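Local coordinates for protein flavohemoglobin (Malassezia yamatoensis, PDB 6O0A) that carries a globin heme and an FAD-containing reductase module in one chain and probably detoxifies nitric oxide, at residues 19-24 against 143-148; 40-45 against 125-130. One frame throughout, in Å; residues are numbered along the deposited sequence. Where two conformers were deposited one is given.

Overall arrangement
Both contacts lie in the heme-bearing globin part of the flavohemoglobin, on the same side of the chain's centre. Along the chain, contact 2 is nested within contact 1: residues 19-24 come first, just before helix 25-53, then 40-45 on that helix, 125-130 on helix 115-131, and 143-148 on helix 137-163. Helices 115-131 and 137-163 follow one another directly. The two centres are about 20 Å apart, with nearest atoms about 6 Å apart and not touching. Contact 1 fastens the N-terminal loop to helix 137-163, which brings Tyr147 to the heme, whereas contact 2 joins two helices, packing the first against helix 115-131.

Contact 1 of 2, residues 19-24 against 143-148; sequences GLSTKS and WTEVYW. With HEM (protoporphyrin IX containing Fe), chain C.
The carboxylate of Glu145 takes three donors: Ser21 OG at the syn lone pair of OE1, Ser21 N on the syn side of OE2 but tilted out of the plane, and Ser24 OG from above the plane, 36° out of it. The Trp148 ring has Tyr147 CD1 over the centre of one face and Thr144 CG2 at its edge. The Tyr147 ring meets the heme vinyl group, with CE2 3.6 Å from CBB of the heme.

Glu145 reaches the loop because its chain is extended, with CG anti to the backbone N (chi1 -173°). Ser21 N donates to Glu145 OE2 over 2.6 Å, with an N-H...O angle of 154°. OE1 takes two bonds, 2.7 Å from Ser21 OG and 2.7 Å from Ser24 OG. Just ahead of helix 25-53 of the globin fold, Ser21 makes an ST motif: its OG also accepts from Ser24 N at 3.1 Å, so this hydroxyl links the turn to the carboxylate. Beside the polar cluster, Leu20 CD1 lies 3.5 Å from Glu145 OE2 and 4.0 Å from Val146 CG2. Further out, Lys23 forms a salt bridge with Glu141, one turn before Glu145 on the same helix.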
# COMPACT_ATOMS: atom_id res chain seq x y z
N GLY A 19 -18.54 -17.74 -12.11
CA GLY A 19 -18.51 -16.29 -12.15
C GLY A 19 -19.84 -15.67 -11.76
O GLY A 19 -20.60 -16.23 -10.96
N LEU A 20 -20.13 -14.50 -12.33
CA LEU A 20 -21.39 -13.83 -12.05
C LEU A 20 -22.51 -14.48 -12.85
O LEU A 20 -22.41 -14.59 -14.08
CB LEU A 20 -21.33 -12.34 -12.36
CG LEU A 20 -22.60 -11.58 -11.94
CD1 LEU A 20 -22.80 -11.66 -10.43
CD2 LEU A 20 -22.60 -10.14 -12.43
N SER A 21 -23.56 -14.90 -12.16
CA SER A 21 -24.65 -15.64 -12.77
C SER A 21 -25.40 -14.79 -13.80
O SER A 21 -25.53 -13.57 -13.67
CB SER A 21 -25.63 -16.12 -11.71
OG SER A 21 -26.40 -15.03 -11.21
N THR A 22 -25.93 -15.48 -14.82
CA THR A 22 -26.79 -14.83 -15.80
C THR A 22 -27.97 -14.13 -15.13
O THR A 22 -28.39 -13.05 -15.56
CB THR A 22 -27.28 -15.88 -16.80
OG1 THR A 22 -26.14 -16.46 -17.45
CG2 THR A 22 -28.21 -15.26 -17.83
N LYS A 23 -28.50 -14.73 -14.07
CA LYS A 23 -29.62 -14.12 -13.36
C LYS A 23 -29.23 -12.76 -12.78
O LYS A 23 -30.02 -11.81 -12.82
CB LYS A 23 -30.10 -15.05 -12.26
CG LYS A 23 -31.34 -14.59 -11.49
CD LYS A 23 -31.66 -15.62 -10.42
CE LYS A 23 -33.11 -15.55 -9.94
NZ LYS A 23 -33.30 -14.55 -8.86
N SER A 24 -28.02 -12.65 -12.24
CA SER A 24 -27.64 -11.44 -11.52
C SER A 24 -27.17 -10.33 -12.45
O SER A 24 -27.32 -9.15 -12.10
CB SER A 24 -26.54 -11.74 -10.51
OG SER A 24 -27.09 -12.36 -9.36
N TRP A 143 -26.38 -8.42 -5.50
CA TRP A 143 -25.20 -7.82 -4.89
C TRP A 143 -24.54 -8.75 -3.88
O TRP A 143 -23.31 -8.72 -3.70
CB TRP A 143 -25.57 -6.46 -4.27
CG TRP A 143 -25.67 -5.43 -5.35
CD1 TRP A 143 -26.81 -5.00 -5.99
CD2 TRP A 143 -24.58 -4.76 -6.01
NE1 TRP A 143 -26.49 -4.08 -6.97
CE2 TRP A 143 -25.13 -3.91 -7.00
CE3 TRP A 143 -23.19 -4.79 -5.84
CZ2 TRP A 143 -24.33 -3.11 -7.82
CZ3 TRP A 143 -22.40 -3.98 -6.65
CH2 TRP A 143 -22.98 -3.15 -7.62
N THR A 144 -25.32 -9.61 -3.23
CA THR A 144 -24.73 -10.65 -2.40
C THR A 144 -23.84 -11.58 -3.22
O THR A 144 -22.74 -11.96 -2.78
CB THR A 144 -25.85 -11.43 -1.69
OG1 THR A 144 -26.52 -10.53 -0.80
CG2 THR A 144 -25.30 -12.61 -0.91
N GLU A 145 -24.28 -11.96 -4.42
CA GLU A 145 -23.44 -12.78 -5.28
C GLU A 145 -22.13 -12.08 -5.61
O GLU A 145 -21.06 -12.68 -5.54
CB GLU A 145 -24.18 -13.14 -6.57
CG GLU A 145 -23.39 -14.14 -7.41
CD GLU A 145 -24.08 -14.52 -8.71
OE1 GLU A 145 -25.30 -14.30 -8.85
OE2 GLU A 145 -23.38 -15.06 -9.60
N VAL A 146 -22.21 -10.79 -5.96
CA VAL A 146 -21.02 -9.98 -6.23
C VAL A 146 -20.10 -9.98 -5.02
O VAL A 146 -18.89 -10.23 -5.13
CB VAL A 146 -21.42 -8.55 -6.64
CG1 VAL A 146 -20.19 -7.65 -6.78
CG2 VAL A 146 -22.21 -8.57 -7.93
N TYR A 147 -20.66 -9.73 -3.83
CA TYR A 147 -19.84 -9.71 -2.62
C TYR A 147 -19.09 -11.02 -2.44
O TYR A 147 -17.89 -11.03 -2.15
CB TYR A 147 -20.70 -9.42 -1.38
CG TYR A 147 -19.87 -9.43 -0.10
CD1 TYR A 147 -19.63 -10.61 0.62
CD2 TYR A 147 -19.28 -8.26 0.36
CE1 TYR A 147 -18.84 -10.61 1.78
CE2 TYR A 147 -18.49 -8.25 1.52
CZ TYR A 147 -18.28 -9.43 2.21
OH TYR A 147 -17.49 -9.42 3.36
N TRP A 148 -19.79 -12.16 -2.55
CA TRP A 148 -19.14 -13.42 -2.21
C TRP A 148 -18.16 -13.87 -3.29
O TRP A 148 -17.18 -14.56 -2.96
CB TRP A 148 -20.19 -14.49 -1.91
CG TRP A 148 -20.74 -14.26 -0.52
CD1 TRP A 148 -22.01 -13.90 -0.18
CD2 TRP A 148 -19.99 -14.28 0.70
NE1 TRP A 148 -22.10 -13.73 1.18
CE2 TRP A 148 -20.88 -13.96 1.75
CE3 TRP A 148 -18.65 -14.57 1.02
CZ2 TRP A 148 -20.47 -13.91 3.08
CZ3 TRP A 148 -18.26 -14.52 2.34
CH2 TRP A 148 -19.16 -14.19 3.36
CHA HEM C . -8.45 -2.21 3.44
CHB HEM C . -11.63 -4.14 0.29
CHC HEM C . -13.07 -7.29 3.69
CHD HEM C . -10.39 -4.94 6.98
C1A HEM C . -9.17 -2.47 2.29
C2A HEM C . -9.02 -1.79 1.02
C3A HEM C . -9.89 -2.33 0.15
C4A HEM C . -10.64 -3.36 0.85
CMA HEM C . -10.10 -1.92 -1.32
CAA HEM C . -8.01 -0.67 0.73
CBA HEM C . -6.75 -1.39 0.26
CGA HEM C . -5.64 -0.38 0.02
O1A HEM C . -5.38 0.45 0.92
O2A HEM C . -5.02 -0.42 -1.07
C1B HEM C . -12.30 -5.17 0.93
C2B HEM C . -13.31 -6.02 0.34
C3B HEM C . -13.73 -6.89 1.29
C4B HEM C . -12.97 -6.62 2.49
CMB HEM C . -13.80 -5.88 -1.12
CAB HEM C . -14.79 -8.02 1.19
CBB HEM C . -15.27 -8.52 0.04
C1C HEM C . -12.50 -6.90 4.88
C2C HEM C . -12.76 -7.49 6.17
C3C HEM C . -12.02 -6.85 7.09
C4C HEM C . -11.28 -5.81 6.40
CMC HEM C . -13.72 -8.69 6.36
CAC HEM C . -11.93 -7.05 8.62
CBC HEM C . -12.96 -7.53 9.35
C1D HEM C . -9.64 -4.01 6.29
C2D HEM C . -8.69 -3.10 6.91
C3D HEM C . -8.16 -2.34 5.96
C4D HEM C . -8.74 -2.74 4.68
CMD HEM C . -8.40 -3.05 8.43
CAD HEM C . -7.11 -1.23 6.18
CBD HEM C . -7.80 0.11 5.97
CGD HEM C . -8.58 0.53 7.19
O1D HEM C . -8.03 0.48 8.32
O2D HEM C . -9.76 0.95 7.03
NA HEM C . -10.16 -3.43 2.14
NB HEM C . -12.11 -5.56 2.23
NC HEM C . -11.58 -5.87 5.05
ND HEM C . -9.63 -3.77 4.93
FE HEM C . -10.68 -4.84 3.52

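Contact 2 of 2, residues 40-45 against 125-130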
# COMPACT_ATOMS: atom_id res chain seq x y z
N PRO A 40 -21.03 6.45 -0.59
CA PRO A 40 -20.56 7.38 0.46
C PRO A 40 -21.51 7.50 1.63
O PRO A 40 -21.08 7.82 2.75
CB PRO A 40 -20.43 8.71 -0.29
CG PRO A 40 -20.27 8.34 -1.70
CD PRO A 40 -21.09 7.11 -1.91
N HIS A 41 -22.81 7.28 1.40
CA HIS A 41 -23.76 7.36 2.50
C HIS A 41 -23.83 6.04 3.26
O HIS A 41 -24.02 6.04 4.48
CB HIS A 41 -25.13 7.76 1.97
CG HIS A 41 -25.12 9.04 1.20
ND1 HIS A 41 -24.65 9.14 -0.09
CD2 HIS A 41 -25.52 10.29 1.54
CE1 HIS A 41 -24.76 10.38 -0.51
NE2 HIS A 41 -25.28 11.11 0.46
N ILE A 42 -23.64 4.91 2.56
CA ILE A 42 -23.78 3.61 3.21
C ILE A 42 -22.56 3.31 4.09
O ILE A 42 -22.68 2.74 5.18
CB ILE A 42 -24.01 2.53 2.15
CG1 ILE A 42 -25.39 2.71 1.50
CG2 ILE A 42 -23.87 1.12 2.74
CD1 ILE A 42 -25.59 1.91 0.24
N THR A 43 -21.36 3.69 3.62
CA THR A 43 -20.08 3.40 4.28
C THR A 43 -20.03 3.74 5.76
O THR A 43 -19.71 2.86 6.58
CB THR A 43 -18.95 4.14 3.55
OG1 THR A 43 -18.70 3.51 2.29
CG2 THR A 43 -17.67 4.14 4.38
N PRO A 44 -20.31 4.98 6.18
CA PRO A 44 -20.17 5.31 7.60
C PRO A 44 -21.17 4.57 8.44
O PRO A 44 -20.90 4.30 9.62
CB PRO A 44 -20.40 6.83 7.64
CG PRO A 44 -20.30 7.28 6.23
CD PRO A 44 -20.80 6.15 5.42
N VAL A 45 -22.33 4.23 7.87
CA VAL A 45 -23.31 3.48 8.62
C VAL A 45 -22.84 2.04 8.80
O VAL A 45 -22.94 1.47 9.89
CB VAL A 45 -24.68 3.56 7.94
CG1 VAL A 45 -25.69 2.74 8.73
CG2 VAL A 45 -25.12 5.01 7.83
N GLY A 125 -26.63 -4.87 6.00
CA GLY A 125 -27.57 -4.18 6.88
C GLY A 125 -27.62 -2.69 6.59
O GLY A 125 -28.69 -2.07 6.64
N ALA A 126 -26.47 -2.08 6.31
CA ALA A 126 -26.44 -0.65 6.01
C ALA A 126 -27.07 -0.37 4.64
O ALA A 126 -27.72 0.66 4.46
CB ALA A 126 -25.01 -0.12 6.06
N ILE A 127 -26.86 -1.27 3.68
CA ILE A 127 -27.56 -1.16 2.40
C ILE A 127 -29.06 -1.18 2.62
O ILE A 127 -29.80 -0.37 2.05
CB ILE A 127 -27.10 -2.27 1.45
CG1 ILE A 127 -25.65 -2.04 1.01
CG2 ILE A 127 -28.03 -2.36 0.23
CD1 ILE A 127 -25.03 -3.25 0.35
N ALA A 128 -29.54 -2.10 3.47
CA ALA A 128 -30.97 -2.20 3.76
C ALA A 128 -31.49 -0.93 4.42
O ALA A 128 -32.57 -0.44 4.08
CB ALA A 128 -31.23 -3.41 4.65
N LYS A 129 -30.73 -0.39 5.38
CA LYS A 129 -31.15 0.84 6.06
C LYS A 129 -31.21 2.01 5.09
O LYS A 129 -32.12 2.85 5.15
CB LYS A 129 -30.18 1.17 7.19
CG LYS A 129 -30.21 0.21 8.37
CD LYS A 129 -29.23 0.70 9.43
CE LYS A 129 -29.05 -0.31 10.54
NZ LYS A 129 -28.13 0.22 11.59
N ASP A 130 -30.24 2.09 4.17
CA ASP A 130 -30.20 3.20 3.23
C ASP A 130 -31.30 3.10 2.19
O ASP A 130 -32.04 4.07 1.95
CB ASP A 130 -28.84 3.26 2.54
CG ASP A 130 -28.65 4.53 1.73
OD1 ASP A 130 -28.21 5.54 2.31
OD2 ASP A 130 -28.95 4.53 0.52
O HOH W 1 -26.95 5.52 4.49
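With chi1 at -68°, Ile42 sets CG2 anti to its backbone N and CG1 anti to its carbonyl carbon, and the two branches part to meet different residues of segment 125-130. The arrangement is consistent with the B/G helix crossing of the globin fold: the short axes approach to 8.8 Å, and the N-to-C directions lie at 127°, nearer antiparallel than parallel. CG2 of Ile42 rests on the methyl of Ala126, 3.7 Å from its CB. The small side chain of Ala126 goes with the close backbones here, the CA atoms of Ile42 and Ala126 being 5.8 Å apart. On the buried side, Ile127 CG1 is equally far from two methyls of Ile42, 4.0 Å from CG2 and from CD1, the two side chains crossing at a slant.

The other branch of Ile42 meets Asp130 at about a right angle, CG1 touching the aspartate CB at 3.6 Å. One turn further along the first helix, Val45 CG1 packs on Ala126 CB and on the aliphatic part of the extended Lys129; in one of its two conformers, the lysine ammonium group pairs with Asp49. Asp130 OD2 forms a salt bridge with Arg38, an earlier residue of the helix carrying Ile42. Asp130 OD1 receives a hydrogen bond from a water at a short 2.5 Å, and that water also donates, weakly, to His41 O at 3.0 Å.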